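Local coordinates for protein beta-ketoacyl synthase (Pseudomonas aeruginosa, PDB 4CW4) that catalyses the condensation of acetyl-CoA with malonyl-ACP to give beta-acetoacetyl-ACP, the primer of fatty acid synthesis, at residues A[24-29]-A[580-585]; A[177-182]-A[192-197]; A[287-292]-A[481-486]; A[411-416]-A[544-549]. All blocks are in the same frame, centred on the assembly; numbering follows the deposited sequence. Where two conformers were deposited one is given.

The four contacts are spread over a thiolase fold, from its buried helix pair to its outer surface. Interaction 3 joins these two helices, where the side chain of A287 is about 6 Å from that of C286, the inferred active-site cysteine, and about 7 Å from that of H439, a predicted active-site histidine. Interaction 4 covers the adjoining sheet from outside and touches interaction 3 through strand 544-549: L290 CD1 is 3.6 Å from A545 O. Their centres are 13 Å apart. Interactions 1 and 2 lie away from these sites, with centres 18 Å apart and no touch; helix 190-204 connects them, carrying segment 192-197 and D201, which binds S25 and Y585 of interaction 1.

Interaction 1 (A[24-29]-A[580-585]); sequences SSFHHG and AAARAY
Here the last long helix of the chain, 565-590, lies against the turn that leads from strand 22-23 into helix 28-33 of the thiolase fold. F26 carries the contact from the turn, and A582 and Y585, three residues apart on the helix, receive it. The turn is tight: F26 takes positive backbone angles, with phi at 59°, and H27 follows at the N-cap of helix 28-33.

The apolar part is formed by the phenyl ring. Its CG stands beside the backbone N, anti to the carbonyl carbon, and the ring reaches the helix with its outer rim. A582 CB lies in the ring plane at this edge, 3.9 Å from F26 CE2. Farther round, F26 CE1 meets Y585 CD2 at 3.5 Å. The two rings touch rim to rim, their centroids 6.0 Å apart and their planes turned by 50°, so neither covers the face of the other.

Polar groups flank this packing. S25 OG and Y585 OH both hydrogen-bond to OD1 of D201 on helix 190-204, so one carboxylate oxygen ties the turn and the helix to a third element. Beyond the pair, H28 NE2, at the start of helix 28-33, hydrogen-bonds D586 OD1, a second polar link to helix 565-590. At the tip of the phenyl ring, F26 CZ approaches the helix carbonyl oxygen A582 O obliquely to 3.1 Å.

Interaction 2 (A[177-182]-A[192-197]); sequences FEPGEL and LQMSVV
A single 3-10 turn, residues 179-181, rests on the first turns of helix 190-204, within the loop that precedes it. The turn is built by two backbone hydrogen bonds, from E181 N to E178 O and from L182 N to P179 O. It presents the ring of P179 to the helix. P179 CG lies 4.1 Å from M194 CG, the two side chains running next to each other in the same direction, while P179 CB meets V197 CG2, also at 4.1 Å. V197 is the main apolar partner on the helix. Its CG1, anti to the backbone N, is turned to the tip of L182, whose CD1 arrives at 3.8 Å, the two side chains crossing at about a right angle.

In the N-terminal ketosynthase half of the thiolase fold, helix 190-204 is packed between this loop and the core. S195 and M194 turn to strand 307-314, and L192 rests on helix 263-273.

The polar end of the contact is organised by water. Q193 extends beyond CG, with chi2 at 172°, and brings OE1 within 3.4 Å of G180 CA; glycine has no side chain to obstruct this approach. G180 N is badly angled for a direct bond to OE1 and gives its hydrogen to a water at 2.9 Å. That water in turn donates to E178 OE1, and weakly to Q193 OE1 at 3.3 Å. The amide nitrogen of Q193 makes a weak hydrogen bond to H188 O.

Interaction 3 (A[287-292]-A[481-486]); sequences ATFLYN and TASADQ
F289 holds CG anti to its backbone N (chi1 166°), which sends the phenyl ring across to segment 481-486, while in one of its two modelled conformers S483 holds OG in the crowded position between backbone N and carbonyl carbon (chi1 53°), directed back at segment 287-292. The ring and the hydroxyl thus interlock. A484 CB sits over one ring face, 3.7 Å from the centroid and 15° off the normal, a CH-pi contact. At the ring edge, in its plane, is S483 OG, just 3.2 Å from F289 CB. L290 packs next to it: its branch carbon CG, beside the backbone N, is 3.5 Å from S483 OG.

Two helices that start close together meet here, 288-301 and 482-496, the pair buried between the central sheets of the thiolase fold. The axes of the short segments come within 8.0 Å and cross steeply. C286, the inferred active-site cysteine, is followed by A287 at the N-cap and then by the helix from T288, so the contact lies directly beside the probable nucleophile of the ketosynthase reaction. The second helix follows the loop of H477, whose side chain touches A482.

Polar links across the helix starts are sparse. L290 N makes a weak, bent hydrogen bond of 3.2 Å to S483 OG, while sharing its hydrogen with A287 O in another weak bond. A water accepts from S483 N at 2.9 Å and weakly from F289 N at 3.4 Å, serving amides of both first turns.

Interaction 4 (A[411-416]-A[544-549]); sequences YLTVAK and NASGVV
This is a helix-on-sheet contact in the C-terminal half of the thiolase fold: helix 409-425 covers strand 543-550, the axes of the two segments running nearly parallel, 10° apart, at a closest approach of 6.9 Å. A buried hydroxyl pair is at its heart. T413 OG1, placed between its backbone N and carbonyl carbon, donates a hydrogen bond of 2.8 Å to S546 OG, which stands beside its own backbone N and faces the helix. N410 ND2 also binds T413 OG1, and S546 OG reaches N536 OD1, so the polar atoms are satisfied in a short relay.

Methyl groups frame the pair. T413 CG2 lies 3.6 Å from N544 O and 4.0 Å from N544 CB, while V414 CG2 comes to 3.4 Å from S546 OG. The serine fits closely against the helix, with S546 CB 3.5 Å from T413 O. N544 directs its amide nitrogen to D397.

Strand 543-550 runs antiparallel to both 387-394 and 532-539; on its far side A545 touches A287 of the buried helix pair, whereas helix 409-425 packs against helix 444-461 through Y411 and V414 and, through K416, forms a salt bridge with D220 of the second subunit.

Interaction 1 (A[24-29]-A[580-585])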
loop_
_atom_site.group_PDB
_atom_site.type_symbol
_atom_site.label_atom_id
_atom_site.label_comp_id
_atom_site.label_asym_id
_atom_site.label_seq_id
_atom_site.Cartn_x
_atom_site.Cartn_y
_atom_site.Cartn_z
ATOM N N SER A 24 22.716 2.604 -9.394
ATOM C CA SER A 24 21.994 2.630 -10.658
ATOM C C SER A 24 22.319 3.823 -11.533
ATOM O O SER A 24 22.311 3.704 -12.752
ATOM C CB SER A 24 20.497 2.636 -10.387
ATOM O OG SER A 24 20.166 1.432 -9.754
ATOM N N SER A 25 22.568 4.978 -10.926
ATOM C CA SER A 25 22.731 6.187 -11.725
ATOM C C SER A 25 23.920 6.052 -12.669
ATOM O O SER A 25 24.891 5.325 -12.391
ATOM C CB SER A 25 22.877 7.425 -10.844
ATOM O OG SER A 25 24.032 7.341 -10.034
ATOM N N PHE A 26 23.811 6.734 -13.802
ATOM C CA PHE A 26 24.844 6.724 -14.833
ATOM C C PHE A 26 25.129 5.329 -15.371
ATOM O O PHE A 26 26.174 5.089 -15.969
ATOM C CB PHE A 26 26.102 7.452 -14.345
ATOM C CG PHE A 26 25.801 8.861 -13.889
ATOM C CD1 PHE A 26 25.348 9.096 -12.590
ATOM C CD2 PHE A 26 25.880 9.931 -14.759
ATOM C CE1 PHE A 26 25.000 10.372 -12.174
ATOM C CE2 PHE A 26 25.555 11.227 -14.343
ATOM C CZ PHE A 26 25.097 11.443 -13.054
ATOM N N HIS A 27 24.167 4.436 -15.178
ATOM C CA HIS A 27 24.203 3.087 -15.720
ATOM C C HIS A 27 25.287 2.204 -15.107
ATOM O O HIS A 27 25.677 1.223 -15.717
ATOM C CB HIS A 27 24.363 3.115 -17.240
ATOM C CG HIS A 27 23.372 3.993 -17.918
ATOM N ND1 HIS A 27 22.056 3.628 -18.066
ATOM C CD2 HIS A 27 23.488 5.232 -18.453
ATOM C CE1 HIS A 27 21.400 4.607 -18.662
ATOM N NE2 HIS A 27 22.245 5.582 -18.922
ATOM N N HIS A 28 25.772 2.526 -13.914
ATOM C CA HIS A 28 26.775 1.653 -13.282
ATOM C C HIS A 28 26.278 0.248 -12.981
ATOM O O HIS A 28 26.983 -0.708 -13.254
ATOM C CB HIS A 28 27.354 2.289 -12.030
ATOM C CG HIS A 28 28.232 3.454 -12.333
ATOM N ND1 HIS A 28 29.498 3.307 -12.863
ATOM C CD2 HIS A 28 28.020 4.784 -12.218
ATOM C CE1 HIS A 28 30.030 4.502 -13.052
ATOM N NE2 HIS A 28 29.147 5.416 -12.677
ATOM N N GLY A 29 25.056 0.114 -12.464
ATOM C CA GLY A 29 24.506 -1.208 -12.187
ATOM C C GLY A 29 24.359 -2.021 -13.462
ATOM O O GLY A 29 24.690 -3.196 -13.512
ATOM N N ALA A 580 27.084 18.577 -17.808
ATOM C CA ALA A 580 28.326 18.803 -17.076
ATOM C C ALA A 580 28.121 18.686 -15.550
ATOM O O ALA A 580 28.929 18.099 -14.855
ATOM C CB ALA A 580 28.920 20.169 -17.464
ATOM N N ALA A 581 27.031 19.241 -15.029
ATOM C CA ALA A 581 26.749 19.141 -13.597
ATOM C C ALA A 581 26.505 17.681 -13.181
ATOM O O ALA A 581 27.020 17.220 -12.151
ATOM C CB ALA A 581 25.576 20.010 -13.244
ATOM N N ALA A 582 25.727 16.950 -13.974
ATOM C CA ALA A 582 25.491 15.534 -13.692
ATOM C C ALA A 582 26.778 14.726 -13.695
ATOM O O ALA A 582 26.993 13.904 -12.811
ATOM C CB ALA A 582 24.498 14.957 -14.685
ATOM N N ARG A 583 27.638 14.941 -14.696
ATOM C CA ARG A 583 28.909 14.223 -14.746
ATOM C C ARG A 583 29.730 14.512 -13.495
ATOM O O ARG A 583 30.413 13.634 -12.982
ATOM C CB ARG A 583 29.714 14.628 -15.990
ATOM C CG ARG A 583 29.257 14.017 -17.295
ATOM C CD ARG A 583 30.328 14.174 -18.387
ATOM N NE ARG A 583 30.571 15.560 -18.717
ATOM C CZ ARG A 583 29.884 16.261 -19.618
ATOM N NH1 ARG A 583 28.873 15.724 -20.287
ATOM N NH2 ARG A 583 30.207 17.522 -19.845
ATOM N N ALA A 584 29.677 15.746 -13.005
ATOM C CA ALA A 584 30.448 16.092 -11.817
ATOM C C ALA A 584 29.931 15.342 -10.591
ATOM O O ALA A 584 30.719 14.898 -9.745
ATOM C CB ALA A 584 30.426 17.575 -11.589
ATOM N N TYR A 585 28.616 15.182 -10.491
ATOM C CA TYR A 585 28.055 14.358 -9.432
ATOM C C TYR A 585 28.544 12.910 -9.563
ATOM O O TYR A 585 28.971 12.314 -8.595
ATOM C CB TYR A 585 26.503 14.409 -9.411
ATOM C CG TYR A 585 25.940 13.264 -8.604
ATOM C CD1 TYR A 585 26.234 13.151 -7.262
ATOM C CD2 TYR A 585 25.182 12.272 -9.197
ATOM C CE1 TYR A 585 25.796 12.089 -6.526
ATOM C CE2 TYR A 585 24.724 11.183 -8.463
ATOM C CZ TYR A 585 25.057 11.096 -7.131
ATOM O OH TYR A 585 24.616 10.047 -6.370
#

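Interaction 2 (A[177-182]-A[192-197])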
loop_
_atom_site.group_PDB
_atom_site.type_symbol
_atom_site.label_atom_id
_atom_site.label_comp_id
_atom_site.label_asym_id
_atom_site.label_seq_id
_atom_site.Cartn_x
_atom_site.Cartn_y
_atom_site.Cartn_z
ATOM N N PHE A 177 28.899 -2.124 1.341
ATOM C CA PHE A 177 28.124 -0.911 1.175
ATOM C C PHE A 177 26.992 -0.903 2.186
ATOM O O PHE A 177 26.194 -1.839 2.236
ATOM C CB PHE A 177 27.559 -0.850 -0.243
ATOM C CG PHE A 177 26.799 0.412 -0.536
ATOM C CD1 PHE A 177 27.423 1.646 -0.522
ATOM C CD2 PHE A 177 25.451 0.364 -0.807
ATOM C CE1 PHE A 177 26.715 2.813 -0.812
ATOM C CE2 PHE A 177 24.736 1.514 -1.083
ATOM C CZ PHE A 177 25.362 2.730 -1.083
ATOM N N GLU A 178 26.931 0.142 2.997
ATOM C CA GLU A 178 25.957 0.219 4.087
ATOM C C GLU A 178 25.207 1.541 4.049
ATOM O O GLU A 178 25.725 2.558 4.519
ATOM C CB GLU A 178 26.647 0.064 5.445
ATOM C CG GLU A 178 27.296 -1.304 5.672
ATOM C CD GLU A 178 26.326 -2.355 6.176
ATOM O OE1 GLU A 178 25.092 -2.120 6.145
ATOM O OE2 GLU A 178 26.808 -3.428 6.612
ATOM N N PRO A 179 23.970 1.534 3.512
ATOM C CA PRO A 179 23.221 2.788 3.388
ATOM C C PRO A 179 23.073 3.540 4.707
ATOM O O PRO A 179 23.128 4.764 4.713
ATOM C CB PRO A 179 21.864 2.329 2.869
ATOM C CG PRO A 179 22.157 1.089 2.113
ATOM C CD PRO A 179 23.226 0.404 2.926
ATOM N N GLY A 180 22.918 2.816 5.811
ATOM C CA GLY A 180 22.729 3.445 7.097
ATOM C C GLY A 180 23.887 4.295 7.587
ATOM O O GLY A 180 23.688 5.169 8.434
ATOM N N GLU A 181 25.091 4.040 7.077
ATOM C CA GLU A 181 26.274 4.800 7.479
ATOM C C GLU A 181 26.369 6.142 6.766
ATOM O O GLU A 181 27.207 6.981 7.109
ATOM C CB GLU A 181 27.545 3.995 7.195
ATOM C CG GLU A 181 27.618 2.688 7.958
ATOM C CD GLU A 181 28.850 1.867 7.601
ATOM O OE1 GLU A 181 29.567 2.227 6.633
ATOM O OE2 GLU A 181 29.092 0.855 8.287
ATOM N N LEU A 182 25.510 6.356 5.778
ATOM C CA LEU A 182 25.659 7.526 4.917
ATOM C C LEU A 182 24.911 8.770 5.368
ATOM O O LEU A 182 25.083 9.844 4.763
ATOM C CB LEU A 182 25.222 7.164 3.507
ATOM C CG LEU A 182 25.969 6.008 2.834
ATOM C CD1 LEU A 182 25.323 5.736 1.497
ATOM C CD2 LEU A 182 27.440 6.312 2.657
ATOM N N LEU A 192 13.815 2.160 4.679
ATOM C CA LEU A 192 13.773 3.609 4.701
ATOM C C LEU A 192 15.151 4.192 4.451
ATOM O O LEU A 192 15.265 5.184 3.745
ATOM C CB LEU A 192 13.160 4.136 5.993
ATOM C CG LEU A 192 11.727 3.664 6.267
ATOM C CD1 LEU A 192 11.082 4.535 7.351
ATOM C CD2 LEU A 192 10.847 3.625 5.003
ATOM N N GLN A 193 16.193 3.579 5.021
ATOM C CA GLN A 193 17.562 3.975 4.720
ATOM C C GLN A 193 17.813 3.894 3.215
ATOM O O GLN A 193 18.372 4.811 2.624
ATOM C CB GLN A 193 18.545 3.065 5.448
ATOM C CG GLN A 193 18.403 3.067 6.969
ATOM C CD GLN A 193 19.254 2.028 7.622
ATOM O OE1 GLN A 193 20.038 1.345 6.980
ATOM N NE2 GLN A 193 19.123 1.917 8.910
ATOM N N MET A 194 17.380 2.802 2.600
ATOM C CA MET A 194 17.605 2.590 1.178
ATOM C C MET A 194 16.840 3.603 0.351
ATOM O O MET A 194 17.347 4.088 -0.647
ATOM C CB MET A 194 17.235 1.155 0.784
ATOM C CG MET A 194 18.263 0.146 1.287
ATOM S SD MET A 194 17.881 -1.587 0.988
ATOM C CE MET A 194 17.667 -1.613 -0.792
ATOM N N SER A 195 15.645 3.970 0.796
ATOM C CA SER A 195 14.844 4.946 0.060
ATOM C C SER A 195 15.516 6.308 0.085
ATOM O O SER A 195 15.603 6.985 -0.931
ATOM C CB SER A 195 13.419 5.054 0.631
ATOM O OG SER A 195 12.632 5.913 -0.179
ATOM N N VAL A 196 15.975 6.724 1.262
ATOM C CA VAL A 196 16.628 8.024 1.404
ATOM C C VAL A 196 17.888 8.086 0.529
ATOM O O VAL A 196 18.118 9.054 -0.198
ATOM C CB VAL A 196 16.950 8.304 2.899
ATOM C CG1 VAL A 196 17.923 9.468 3.081
ATOM C CG2 VAL A 196 15.656 8.536 3.680
ATOM N N VAL A 197 18.693 7.038 0.582
ATOM C CA VAL A 197 19.952 7.021 -0.170
ATOM C C VAL A 197 19.726 6.925 -1.686
ATOM O O VAL A 197 20.391 7.618 -2.479
ATOM C CB VAL A 197 20.877 5.905 0.364
ATOM C CG1 VAL A 197 22.087 5.741 -0.477
ATOM C CG2 VAL A 197 21.250 6.214 1.815
HETATM O O HOH W 1 23.015 -0.050 6.376
#

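Interaction 3 (A[287-292]-A[481-486])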
loop_
_atom_site.group_PDB
_atom_site.type_symbol
_atom_site.label_atom_id
_atom_site.label_comp_id
_atom_site.label_asym_id
_atom_site.label_seq_id
_atom_site.Cartn_x
_atom_site.Cartn_y
_atom_site.Cartn_z
ATOM N N ALA A 287 4.245 -6.372 -9.240
ATOM C CA ALA A 287 4.131 -5.362 -10.307
ATOM C C ALA A 287 4.036 -3.936 -9.785
ATOM O O ALA A 287 3.789 -3.004 -10.532
ATOM C CB ALA A 287 2.956 -5.671 -11.183
ATOM N N THR A 288 4.266 -3.763 -8.489
ATOM C CA THR A 288 4.035 -2.491 -7.814
ATOM C C THR A 288 4.676 -1.264 -8.478
ATOM O O THR A 288 4.016 -0.227 -8.604
ATOM C CB THR A 288 4.464 -2.616 -6.327
ATOM O OG1 THR A 288 3.468 -3.349 -5.610
ATOM C CG2 THR A 288 4.665 -1.269 -5.656
ATOM N N PHE A 289 5.937 -1.335 -8.895
ATOM C CA PHE A 289 6.524 -0.118 -9.431
ATOM C C PHE A 289 5.755 0.395 -10.641
ATOM O O PHE A 289 5.583 1.591 -10.786
ATOM C CB PHE A 289 8.012 -0.281 -9.755
ATOM C CG PHE A 289 8.545 0.827 -10.609
ATOM C CD1 PHE A 289 8.872 2.050 -10.056
ATOM C CD2 PHE A 289 8.679 0.659 -11.970
ATOM C CE1 PHE A 289 9.346 3.061 -10.829
ATOM C CE2 PHE A 289 9.153 1.687 -12.756
ATOM C CZ PHE A 289 9.483 2.890 -12.187
ATOM N N LEU A 290 5.288 -0.507 -11.497
ATOM C CA LEU A 290 4.517 -0.093 -12.653
ATOM C C LEU A 290 3.182 0.526 -12.236
ATOM O O LEU A 290 2.684 1.400 -12.922
ATOM C CB LEU A 290 4.322 -1.257 -13.638
ATOM C CG LEU A 290 5.577 -1.726 -14.395
ATOM C CD1 LEU A 290 5.227 -2.837 -15.381
ATOM C CD2 LEU A 290 6.217 -0.568 -15.129
ATOM N N TYR A 291 2.595 0.075 -11.127
ATOM C CA TYR A 291 1.400 0.725 -10.619
ATOM C C TYR A 291 1.671 2.177 -10.189
ATOM O O TYR A 291 0.897 3.091 -10.503
ATOM C CB TYR A 291 0.812 -0.072 -9.448
ATOM C CG TYR A 291 0.115 -1.383 -9.783
ATOM C CD1 TYR A 291 0.614 -2.271 -10.706
ATOM C CD2 TYR A 291 -1.044 -1.739 -9.131
ATOM C CE1 TYR A 291 -0.034 -3.467 -10.988
ATOM C CE2 TYR A 291 -1.689 -2.929 -9.397
ATOM C CZ TYR A 291 -1.178 -3.788 -10.332
ATOM O OH TYR A 291 -1.806 -4.980 -10.622
ATOM N N ASN A 292 2.791 2.401 -9.510
ATOM C CA ASN A 292 3.202 3.758 -9.174
ATOM C C ASN A 292 3.483 4.551 -10.462
ATOM O O ASN A 292 3.166 5.736 -10.567
ATOM C CB ASN A 292 4.458 3.742 -8.287
ATOM C CG ASN A 292 4.157 3.479 -6.827
ATOM O OD1 ASN A 292 3.080 3.803 -6.320
ATOM N ND2 ASN A 292 5.135 2.918 -6.136
ATOM N N THR A 481 10.035 -3.345 -5.939
ATOM C CA THR A 481 10.982 -2.612 -6.764
ATOM C C THR A 481 11.339 -3.370 -8.039
ATOM O O THR A 481 12.093 -2.870 -8.866
ATOM C CB THR A 481 12.248 -2.332 -5.928
ATOM O OG1 THR A 481 11.835 -1.848 -4.647
ATOM C CG2 THR A 481 13.163 -1.309 -6.580
ATOM N N ALA A 482 10.773 -4.558 -8.212
ATOM C CA ALA A 482 11.203 -5.426 -9.304
ATOM C C ALA A 482 11.134 -4.745 -10.677
ATOM O O ALA A 482 12.070 -4.804 -11.462
ATOM C CB ALA A 482 10.403 -6.693 -9.324
ATOM N N SER A 483 10.015 -4.109 -10.989
ATOM C CA SER A 483 9.868 -3.513 -12.303
ATOM C C SER A 483 10.619 -2.202 -12.450
ATOM O O SER A 483 10.823 -1.760 -13.566
ATOM C CB SER A 483 8.398 -3.412 -12.727
ATOM O OG SER A 483 7.592 -2.755 -11.757
ATOM N N ALA A 484 11.075 -1.613 -11.354
ATOM C CA ALA A 484 12.022 -0.505 -11.430
ATOM C C ALA A 484 13.426 -1.027 -11.806
ATOM O O ALA A 484 14.114 -0.422 -12.602
ATOM C CB ALA A 484 12.079 0.279 -10.117
ATOM N N ASP A 485 13.848 -2.147 -11.230
ATOM C CA ASP A 485 15.095 -2.784 -11.667
ATOM C C ASP A 485 15.055 -3.032 -13.186
ATOM O O ASP A 485 16.047 -2.850 -13.895
ATOM C CB ASP A 485 15.325 -4.135 -10.962
ATOM C CG ASP A 485 15.616 -4.005 -9.473
ATOM O OD1 ASP A 485 16.127 -2.953 -9.021
ATOM O OD2 ASP A 485 15.361 -5.008 -8.760
ATOM N N GLN A 486 13.902 -3.490 -13.678
ATOM C CA GLN A 486 13.717 -3.699 -15.119
ATOM C C GLN A 486 13.850 -2.401 -15.916
ATOM O O GLN A 486 14.604 -2.331 -16.892
ATOM C CB GLN A 486 12.361 -4.362 -15.415
ATOM C CG GLN A 486 12.189 -5.767 -14.857
ATOM C CD GLN A 486 10.743 -6.250 -15.006
ATOM O OE1 GLN A 486 9.842 -5.802 -14.301
ATOM N NE2 GLN A 486 10.520 -7.136 -15.927
HETATM O O HOH W 2 7.609 -4.210 -9.375
#

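Interaction 4 (A[411-416]-A[544-549])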
loop_
_atom_site.group_PDB
_atom_site.type_symbol
_atom_site.label_atom_id
_atom_site.label_comp_id
_atom_site.label_asym_id
_atom_site.label_seq_id
_atom_site.Cartn_x
_atom_site.Cartn_y
_atom_site.Cartn_z
ATOM N N TYR A 411 -2.090 -11.267 -20.425
ATOM C CA TYR A 411 -2.357 -11.242 -21.866
ATOM C C TYR A 411 -2.798 -9.848 -22.285
ATOM O O TYR A 411 -2.370 -9.311 -23.295
ATOM C CB TYR A 411 -3.427 -12.264 -22.265
ATOM C CG TYR A 411 -2.931 -13.689 -22.355
ATOM C CD1 TYR A 411 -2.934 -14.513 -21.233
ATOM C CD2 TYR A 411 -2.467 -14.218 -23.558
ATOM C CE1 TYR A 411 -2.482 -15.816 -21.300
ATOM C CE2 TYR A 411 -2.013 -15.528 -23.635
ATOM C CZ TYR A 411 -2.019 -16.317 -22.492
ATOM O OH TYR A 411 -1.582 -17.621 -22.519
ATOM N N LEU A 412 -3.702 -9.293 -21.491
ATOM C CA LEU A 412 -4.298 -7.997 -21.763
ATOM C C LEU A 412 -3.277 -6.865 -21.627
ATOM O O LEU A 412 -3.230 -5.976 -22.477
ATOM C CB LEU A 412 -5.482 -7.751 -20.836
ATOM C CG LEU A 412 -6.792 -8.463 -21.198
ATOM C CD1 LEU A 412 -6.657 -9.967 -21.293
ATOM C CD2 LEU A 412 -7.863 -8.102 -20.190
ATOM N N THR A 413 -2.455 -6.897 -20.575
ATOM C CA THR A 413 -1.494 -5.815 -20.381
ATOM C C THR A 413 -0.450 -5.796 -21.497
ATOM O O THR A 413 -0.115 -4.734 -22.012
ATOM C CB THR A 413 -0.808 -5.834 -18.989
ATOM O OG1 THR A 413 0.090 -6.943 -18.858
ATOM C CG2 THR A 413 -1.835 -5.918 -17.865
ATOM N N VAL A 414 0.074 -6.956 -21.869
ATOM C CA VAL A 414 1.090 -7.002 -22.916
ATOM C C VAL A 414 0.505 -6.589 -24.271
ATOM O O VAL A 414 1.094 -5.792 -24.989
ATOM C CB VAL A 414 1.772 -8.387 -23.002
ATOM C CG1 VAL A 414 2.792 -8.414 -24.136
ATOM C CG2 VAL A 414 2.450 -8.727 -21.651
ATOM N N ALA A 415 -0.665 -7.121 -24.606
ATOM C CA ALA A 415 -1.310 -6.784 -25.870
ATOM C C ALA A 415 -1.568 -5.289 -25.952
ATOM O O ALA A 415 -1.258 -4.655 -26.971
ATOM C CB ALA A 415 -2.604 -7.557 -26.046
ATOM N N LYS A 416 -2.156 -4.714 -24.904
ATOM C CA LYS A 416 -2.465 -3.278 -24.939
ATOM C C LYS A 416 -1.184 -2.446 -25.014
ATOM O O LYS A 416 -1.139 -1.404 -25.676
ATOM C CB LYS A 416 -3.285 -2.848 -23.721
ATOM C CG LYS A 416 -4.688 -3.390 -23.698
ATOM C CD LYS A 416 -5.445 -2.914 -22.479
ATOM C CE LYS A 416 -5.777 -1.441 -22.571
ATOM N NZ LYS A 416 -6.511 -0.920 -21.394
ATOM N N ASN A 544 -1.101 -7.686 -12.682
ATOM C CA ASN A 544 -0.307 -7.730 -13.909
ATOM C C ASN A 544 -0.138 -6.322 -14.428
ATOM O O ASN A 544 -1.069 -5.522 -14.365
ATOM C CB ASN A 544 -0.999 -8.550 -15.008
ATOM C CG ASN A 544 -1.406 -9.936 -14.546
ATOM O OD1 ASN A 544 -0.606 -10.877 -14.558
ATOM N ND2 ASN A 544 -2.658 -10.073 -14.135
ATOM N N ALA A 545 1.031 -6.023 -14.983
ATOM C CA ALA A 545 1.252 -4.718 -15.592
ATOM C C ALA A 545 2.284 -4.805 -16.679
ATOM O O ALA A 545 3.204 -5.618 -16.595
ATOM C CB ALA A 545 1.673 -3.677 -14.548
ATOM N N SER A 546 2.117 -3.954 -17.696
ATOM C CA SER A 546 3.131 -3.792 -18.726
ATOM C C SER A 546 3.311 -2.315 -19.027
ATOM O O SER A 546 2.331 -1.572 -19.148
ATOM C CB SER A 546 2.752 -4.534 -20.011
ATOM O OG SER A 546 2.485 -5.893 -19.755
ATOM N N GLY A 547 4.566 -1.884 -19.102
ATOM C CA GLY A 547 4.894 -0.500 -19.395
ATOM C C GLY A 547 5.607 -0.314 -20.719
ATOM O O GLY A 547 6.334 -1.211 -21.170
ATOM N N VAL A 548 5.436 0.866 -21.309
ATOM C CA VAL A 548 6.074 1.221 -22.575
ATOM C C VAL A 548 7.092 2.331 -22.341
ATOM O O VAL A 548 6.754 3.410 -21.844
ATOM C CB VAL A 548 5.024 1.694 -23.608
ATOM C CG1 VAL A 548 5.695 2.013 -24.939
ATOM C CG2 VAL A 548 3.957 0.638 -23.799
ATOM N N VAL A 549 8.337 2.063 -22.715
ATOM C CA VAL A 549 9.422 3.025 -22.572
ATOM C C VAL A 549 10.032 3.281 -23.944
ATOM O O VAL A 549 10.358 2.343 -24.668
ATOM C CB VAL A 549 10.537 2.495 -21.624
ATOM C CG1 VAL A 549 11.510 3.617 -21.264
ATOM C CG2 VAL A 549 9.952 1.844 -20.383
#